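Local coordinates for protein chitin elicitor receptor kinase 1 (Arabidopsis thaliana, PDB 4EBY) that senses chitin oligomers through its LysM ectodomain as a plant immune receptor kinase activated by chitin-induced dimerization, at residues L20-I23 and N24-N28; F39-I42 and L43-N46; C131-E134 and S135-K138. One frame throughout, in Å; residues are numbered along the deposited sequence.

Contact 1. Residues L20-I23 and N24-N28. With NAG (2-acetamido-2-deoxy-beta-D-glucopyranose), chain B.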
loop_
_atom_site.group_PDB
_atom_site.type_symbol
_atom_site.label_atom_id
_atom_site.label_comp_id
_atom_site.label_asym_id
_atom_site.label_seq_id
_atom_site.Cartn_x
_atom_site.Cartn_y
_atom_site.Cartn_z
ATOM N N LEU A 20 14.768 -0.544 3.619
ATOM C CA LEU A 20 13.989 0.616 3.191
ATOM C C LEU A 20 14.284 0.948 1.716
ATOM O O LEU A 20 13.403 1.375 0.966
ATOM C CB LEU A 20 14.297 1.815 4.080
ATOM C CG LEU A 20 13.362 2.999 3.853
ATOM C CD1 LEU A 20 11.943 2.600 4.227
ATOM C CD2 LEU A 20 13.861 4.199 4.689
ATOM N N SER A 21 15.527 0.726 1.294
ATOM C CA SER A 21 15.902 0.963 -0.092
ATOM C C SER A 21 15.067 0.109 -1.050
ATOM O O SER A 21 14.615 0.593 -2.077
ATOM C CB SER A 21 17.407 0.684 -0.275
ATOM O OG SER A 21 17.790 0.933 -1.602
ATOM N N VAL A 22 14.895 -1.170 -0.733
ATOM C CA VAL A 22 14.103 -2.044 -1.606
ATOM C C VAL A 22 12.638 -1.605 -1.662
ATOM O O VAL A 22 12.003 -1.596 -2.724
ATOM C CB VAL A 22 14.221 -3.525 -1.186
ATOM C CG1 VAL A 22 13.175 -4.365 -1.920
ATOM C CG2 VAL A 22 15.614 -4.042 -1.506
ATOM N N ILE A 23 12.093 -1.203 -0.520
ATOM C CA ILE A 23 10.734 -0.687 -0.509
ATOM C C ILE A 23 10.626 0.539 -1.400
ATOM O O ILE A 23 9.711 0.647 -2.207
ATOM C CB ILE A 23 10.296 -0.333 0.912
ATOM C CG1 ILE A 23 10.225 -1.618 1.744
ATOM C CG2 ILE A 23 8.927 0.401 0.926
ATOM C CD1 ILE A 23 9.998 -1.360 3.240
ATOM N N ASN A 24 11.556 1.475 -1.246
ATOM C CA ASN A 24 11.478 2.696 -2.040
ATOM C C ASN A 24 11.677 2.416 -3.532
ATOM O O ASN A 24 11.067 3.071 -4.376
ATOM C CB ASN A 24 12.510 3.714 -1.529
ATOM C CG ASN A 24 12.187 5.144 -1.940
ATOM O OD1 ASN A 24 11.303 5.419 -2.781
ATOM N ND2 ASN A 24 12.897 6.060 -1.343
ATOM N N GLN A 25 12.522 1.441 -3.865
ATOM C CA GLN A 25 12.726 1.098 -5.263
ATOM C C GLN A 25 11.423 0.534 -5.846
ATOM O O GLN A 25 10.926 0.989 -6.884
ATOM C CB GLN A 25 13.823 0.043 -5.383
ATOM C CG GLN A 25 14.107 -0.357 -6.815
ATOM C CD GLN A 25 15.403 -1.133 -6.935
ATOM O OE1 GLN A 25 15.642 -2.089 -6.192
ATOM N NE2 GLN A 25 16.261 -0.705 -7.849
ATOM N N ASN A 26 10.875 -0.462 -5.173
ATOM C CA ASN A 26 9.675 -1.129 -5.686
ATOM C C ASN A 26 8.476 -0.186 -5.758
ATOM O O ASN A 26 7.691 -0.210 -6.721
ATOM C CB ASN A 26 9.346 -2.341 -4.814
ATOM C CG ASN A 26 10.363 -3.468 -4.980
ATOM O OD1 ASN A 26 11.319 -3.347 -5.765
ATOM N ND2 ASN A 26 10.178 -4.565 -4.228
ATOM N N LEU A 27 8.335 0.638 -4.725
ATOM C CA LEU A 27 7.233 1.584 -4.679
ATOM C C LEU A 27 7.670 2.987 -5.124
ATOM O O LEU A 27 7.082 3.992 -4.705
ATOM C CB LEU A 27 6.585 1.611 -3.285
ATOM C CG LEU A 27 5.710 0.410 -2.917
ATOM C CD1 LEU A 27 6.460 -0.889 -2.836
ATOM C CD2 LEU A 27 4.997 0.690 -1.575
ATOM N N ASN A 28 8.687 3.065 -5.993
ATOM C CA ASN A 28 9.092 4.359 -6.514
ATOM C C ASN A 28 7.934 5.060 -7.241
ATOM O O ASN A 28 7.170 4.427 -7.986
ATOM C CB ASN A 28 10.261 4.212 -7.476
ATOM C CG ASN A 28 10.576 5.507 -8.166
ATOM O OD1 ASN A 28 11.120 6.421 -7.552
ATOM N ND2 ASN A 28 10.204 5.598 -9.442
HETATM C C1 NAG B . 10.198 6.890 -10.091
HETATM C C2 NAG B . 11.279 6.936 -11.183
HETATM C C3 NAG B . 11.180 8.274 -11.923
HETATM C C4 NAG B . 9.770 8.480 -12.458
HETATM C C5 NAG B . 8.751 8.324 -11.337
HETATM C C6 NAG B . 7.334 8.463 -11.881
HETATM C C7 NAG B . 13.248 5.580 -10.684
HETATM C C8 NAG B . 14.542 5.410 -9.947
HETATM N N2 NAG B . 12.616 6.761 -10.619
HETATM O O3 NAG B . 12.158 8.317 -12.945
HETATM O O4 NAG B . 9.586 9.780 -12.987
HETATM O O5 NAG B . 8.906 7.081 -10.672
HETATM O O6 NAG B . 7.036 7.406 -12.774
HETATM O O7 NAG B . 12.814 4.623 -11.309
#
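Successive turns of one short helix, residues 20-26, meet here through backbone hydrogen bonds from residue i+4 to residue i, with a glycosylated asparagine just past the helix end. The carbonyl O of Leu20 takes the N-H of Asn24 at 2.9 Å; the pairs Ser21 with Gln25 and Val22 with Asn26 repeat this spacing. The last bond of the series, from Leu27 N to Ile23 O at 2.9 Å, reaches a residue that has already left helical angles. Beside this backbone core, Val22 and Asn26 run alongside each other, and Val22 CG1 touches Asn26 ND2 at 3.8 Å. That nitrogen hydrogen-bonds Asn96 O, so the buried amide N-H has a partner. Beyond the end, Asn28 ND2 is bonded to C1 of the sugar at 1.4 Å, an N-linked glycan on the sequon Asn28-Ser29-Ser30. Asn28 OD1 accepts a hydrogen bond from Tyr34 N, which together with the glycosidic bond probably limits rotation of the amide. The apolar residues suit the inward side: Leu20 and Ile23 pack on Val61 of strand 60-70, Leu27 reaches strand 8-13 at Ala10 and Tyr12, and Leu20 also meets Ile42 and Leu43 of helix 40-43.

Contact 2. Residues F39-I42 and L43-N46; sequences FDPI and LRYN
Ile42 O is gripped by two donors from the residues that follow it, Tyr45 N at 3.0 Å and Asn46 ND2 at 2.8 Å. They reach the oxygen from opposite faces of the carbonyl plane, each well out of it, while the oxygen itself lies close to the plane of the Asn46 amide. Asparagine suits this spot because one short side chain serves two carbonyls: ND2 also bonds Leu62 O, tying the helix end to strand 60-70. The type I turn from Leu43 to Asn46, closed by Asn46 N on Leu43 O at 2.9 Å, brings the amide round to Ile42. Earlier in the bond pattern, Leu43 N and Arg44 N hydrogen-bond Phe39 O and Asp40 O. Arg44 runs extended from CG to NE, and Asp40 CB lies over one guanidinium face, toward its rim. Asp40 OD2, 4.5 Å from Arg44 NH2, sits well out of that plane with no N-H pointing at it, so this is no salt bridge. The Tyr45 ring turns its edge to Pro41 O, 3.3 Å from CD2; a water donates to this oxygen and accepts weakly from Arg44 NH1. Phe39 packs on Leu20 and Asn24 of helix 20-26, Ile42 on Asn24 and on Val61 of strand 60-70.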
loop_
_atom_site.group_PDB
_atom_site.type_symbol
_atom_site.label_atom_id
_atom_site.label_comp_id
_atom_site.label_asym_id
_atom_site.label_seq_id
_atom_site.Cartn_x
_atom_site.Cartn_y
_atom_site.Cartn_z
ATOM N N PHE A 39 15.384 9.618 1.877
ATOM C CA PHE A 39 14.177 8.819 2.088
ATOM C C PHE A 39 13.126 9.595 2.858
ATOM O O PHE A 39 12.195 9.008 3.387
ATOM C CB PHE A 39 14.538 7.546 2.862
ATOM C CG PHE A 39 15.438 6.607 2.085
ATOM C CD1 PHE A 39 14.873 5.598 1.311
ATOM C CD2 PHE A 39 16.820 6.751 2.112
ATOM C CE1 PHE A 39 15.684 4.726 0.574
ATOM C CE2 PHE A 39 17.635 5.879 1.381
ATOM C CZ PHE A 39 17.052 4.870 0.616
ATOM N N ASP A 40 13.295 10.917 2.927
ATOM C CA ASP A 40 12.361 11.741 3.702
ATOM C C ASP A 40 10.876 11.565 3.352
ATOM O O ASP A 40 10.027 11.562 4.246
ATOM C CB ASP A 40 12.748 13.227 3.628
ATOM C CG ASP A 40 14.023 13.544 4.392
ATOM O OD1 ASP A 40 14.568 12.662 5.096
ATOM O OD2 ASP A 40 14.468 14.704 4.307
ATOM N N PRO A 41 10.538 11.429 2.059
ATOM C CA PRO A 41 9.105 11.303 1.752
ATOM C C PRO A 41 8.445 10.122 2.472
ATOM O O PRO A 41 7.294 10.217 2.884
ATOM C CB PRO A 41 9.090 11.096 0.227
ATOM C CG PRO A 41 10.282 11.813 -0.224
ATOM C CD PRO A 41 11.349 11.536 0.834
ATOM N N ILE A 42 9.178 9.025 2.615
ATOM C CA ILE A 42 8.711 7.882 3.383
ATOM C C ILE A 42 8.845 8.088 4.893
ATOM O O ILE A 42 7.898 7.832 5.648
ATOM C CB ILE A 42 9.465 6.606 2.964
ATOM C CG1 ILE A 42 9.087 6.264 1.529
ATOM C CG2 ILE A 42 9.092 5.448 3.875
ATOM C CD1 ILE A 42 9.995 5.167 0.929
ATOM N N LEU A 43 10.009 8.557 5.334
ATOM C CA LEU A 43 10.261 8.682 6.763
ATOM C C LEU A 43 9.268 9.614 7.462
ATOM O O LEU A 43 8.955 9.414 8.633
ATOM C CB LEU A 43 11.694 9.124 7.047
ATOM C CG LEU A 43 12.744 8.071 6.642
ATOM C CD1 LEU A 43 14.130 8.626 6.839
ATOM C CD2 LEU A 43 12.550 6.794 7.465
ATOM N N ARG A 44 8.785 10.627 6.750
ATOM C CA ARG A 44 7.825 11.561 7.369
ATOM C C ARG A 44 6.573 10.875 7.860
ATOM O O ARG A 44 5.929 11.357 8.786
ATOM C CB ARG A 44 7.397 12.629 6.376
ATOM C CG ARG A 44 8.356 13.732 6.234
ATOM C CD ARG A 44 7.812 14.704 5.227
ATOM N NE ARG A 44 8.843 15.658 4.884
ATOM C CZ ARG A 44 9.489 15.666 3.732
ATOM N NH1 ARG A 44 9.181 14.786 2.782
ATOM N NH2 ARG A 44 10.422 16.576 3.529
ATOM N N TYR A 45 6.208 9.767 7.227
ATOM C CA TYR A 45 5.021 9.015 7.620
ATOM C C TYR A 45 5.329 7.889 8.601
ATOM O O TYR A 45 4.440 7.125 8.962
ATOM C CB TYR A 45 4.303 8.462 6.376
ATOM C CG TYR A 45 3.671 9.557 5.545
ATOM C CD1 TYR A 45 2.397 10.076 5.870
ATOM C CD2 TYR A 45 4.354 10.109 4.479
ATOM C CE1 TYR A 45 1.846 11.094 5.108
ATOM C CE2 TYR A 45 3.809 11.121 3.714
ATOM C CZ TYR A 45 2.555 11.611 4.039
ATOM O OH TYR A 45 2.049 12.630 3.269
ATOM N N ASN A 46 6.587 7.786 9.026
ATOM C CA ASN A 46 7.020 6.696 9.903
ATOM C C ASN A 46 7.947 7.223 10.991
ATOM O O ASN A 46 9.124 6.903 11.024
ATOM C CB ASN A 46 7.757 5.622 9.101
ATOM C CG ASN A 46 6.874 4.957 8.073
ATOM O OD1 ASN A 46 6.166 3.996 8.383
ATOM N ND2 ASN A 46 6.892 5.476 6.843
HETATM O O HOH W 1 6.437 12.885 2.786
#

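Contact 3. Residues C131-E134 and S135-K138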
loop_
_atom_site.group_PDB
_atom_site.type_symbol
_atom_site.label_atom_id
_atom_site.label_comp_id
_atom_site.label_asym_id
_atom_site.label_seq_id
_atom_site.Cartn_x
_atom_site.Cartn_y
_atom_site.Cartn_z
ATOM N N CYS A 131 -9.870 7.272 -1.692
ATOM C CA CYS A 131 -9.898 8.680 -1.306
ATOM C C CYS A 131 -10.981 8.958 -0.270
ATOM O O CYS A 131 -11.200 10.115 0.101
ATOM C CB CYS A 131 -10.095 9.584 -2.530
ATOM S SG CYS A 131 -8.730 9.422 -3.727
ATOM N N GLY A 132 -11.642 7.905 0.198
ATOM C CA GLY A 132 -12.712 8.059 1.175
ATOM C C GLY A 132 -14.103 7.923 0.593
ATOM O O GLY A 132 -14.287 7.519 -0.560
ATOM N N ASP A 133 -15.096 8.276 1.408
ATOM C CA ASP A 133 -16.493 8.096 1.056
ATOM C C ASP A 133 -17.260 9.044 1.970
ATOM O O ASP A 133 -17.314 8.850 3.184
ATOM C CB ASP A 133 -16.912 6.655 1.310
ATOM C CG ASP A 133 -18.343 6.382 0.890
ATOM O OD1 ASP A 133 -19.100 7.348 0.665
ATOM O OD2 ASP A 133 -18.703 5.193 0.794
ATOM N N GLU A 134 -17.814 10.091 1.379
ATOM C CA GLU A 134 -18.487 11.129 2.148
ATOM C C GLU A 134 -19.704 10.580 2.889
ATOM O O GLU A 134 -20.135 11.155 3.888
ATOM C CB GLU A 134 -18.886 12.280 1.225
ATOM C CG GLU A 134 -19.124 13.595 1.932
ATOM C CD GLU A 134 -19.384 14.724 0.954
ATOM O OE1 GLU A 134 -19.533 14.441 -0.259
ATOM O OE2 GLU A 134 -19.432 15.891 1.400
ATOM N N SER A 135 -20.257 9.474 2.409
ATOM C CA SER A 135 -21.437 8.901 3.056
ATOM C C SER A 135 -21.047 8.126 4.315
ATOM O O SER A 135 -21.899 7.786 5.131
ATOM C CB SER A 135 -22.243 8.027 2.088
ATOM O OG SER A 135 -21.531 6.870 1.689
ATOM N N VAL A 136 -19.752 7.861 4.470
ATOM C CA VAL A 136 -19.232 7.251 5.690
ATOM C C VAL A 136 -18.782 8.321 6.667
ATOM O O VAL A 136 -19.191 8.322 7.831
ATOM C CB VAL A 136 -18.044 6.309 5.394
ATOM C CG1 VAL A 136 -17.464 5.763 6.682
ATOM C CG2 VAL A 136 -18.489 5.171 4.487
ATOM N N SER A 137 -17.940 9.235 6.193
ATOM C CA SER A 137 -17.467 10.326 7.031
ATOM C C SER A 137 -16.850 11.435 6.199
ATOM O O SER A 137 -16.153 11.171 5.218
ATOM C CB SER A 137 -16.421 9.815 8.028
ATOM O OG SER A 137 -15.880 10.893 8.778
ATOM N N LYS A 138 -17.083 12.679 6.612
ATOM C CA LYS A 138 -16.372 13.807 6.023
ATOM C C LYS A 138 -14.989 14.005 6.644
ATOM O O LYS A 138 -14.211 14.845 6.188
ATOM C CB LYS A 138 -17.201 15.091 6.183
ATOM C CG LYS A 138 -18.502 15.096 5.397
ATOM C CD LYS A 138 -19.475 16.098 5.996
ATOM C CE LYS A 138 -18.762 17.387 6.387
ATOM N NZ LYS A 138 -19.579 18.208 7.327
HETATM O O HOH W 2 -14.402 9.651 3.940
#
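A tight Asx motif reverses the chain in the surface loop between strands 122-128 and 143-147, with Asp133 as the residue round which the following four are wound. Its carboxylate oxygen OD1 accepts from Ser135 twice, from the backbone N at 3.0 Å and from the hydroxyl OG at 2.7 Å. Both donors come from the same face of the carboxylate and well above its plane. Aspartate suits the place because its short side chain, with chi1 at -177°, puts CG beside the carbonyl carbon, where OD1 meets both groups of Ser135; the serine answers with OG set between its own backbone N and carbonyl carbon (chi1 66°). The main-chain oxygen of Asp133 also accepts twice, from Val136 N at 2.9 Å above the carbonyl plane and from Ser137 N at 3.1 Å, nearly in line with the C=O bond. Val136 CG2 fits against the other carboxylate oxygen, 3.7 Å from Asp133 OD2, the side chains crossing at about a right angle. A water accepts from Asp133 N and lies 2.6 Å from Ser137 O, to which it probably donates. Glu134 and Lys138 meet mainly through their CG atoms, 3.8 Å apart, without a salt bridge. Before the turn, Cys131 is disulfide-bonded to Cys5; Val136 packs on Arg170 and Tyr171 of helix 165-171. Side-chain acceptance at i+2 combined with main-chain acceptance at i+3 and i+4 is the signature of an Asx motif.

Contacts 1 and 2 belong together: helices 20-26 and 40-43 follow each other in the chain, touch, and both lean on strand 60-70. Contact 1 is mainly buried; contact 2 is mixed, with apolar side chains inside and charged ones outside. Contact 3 lies at the surface, on the opposite side of the chain's centre from contact 1, the centres of the two about 30 Å apart. The chemistry follows the setting. A regular helical bond series backs apolar side chains in contact 1, a helix end is closed by a buried amide in contact 2, and in contact 3 a carboxylate and a hydroxyl shape a loop that lacks regular structure.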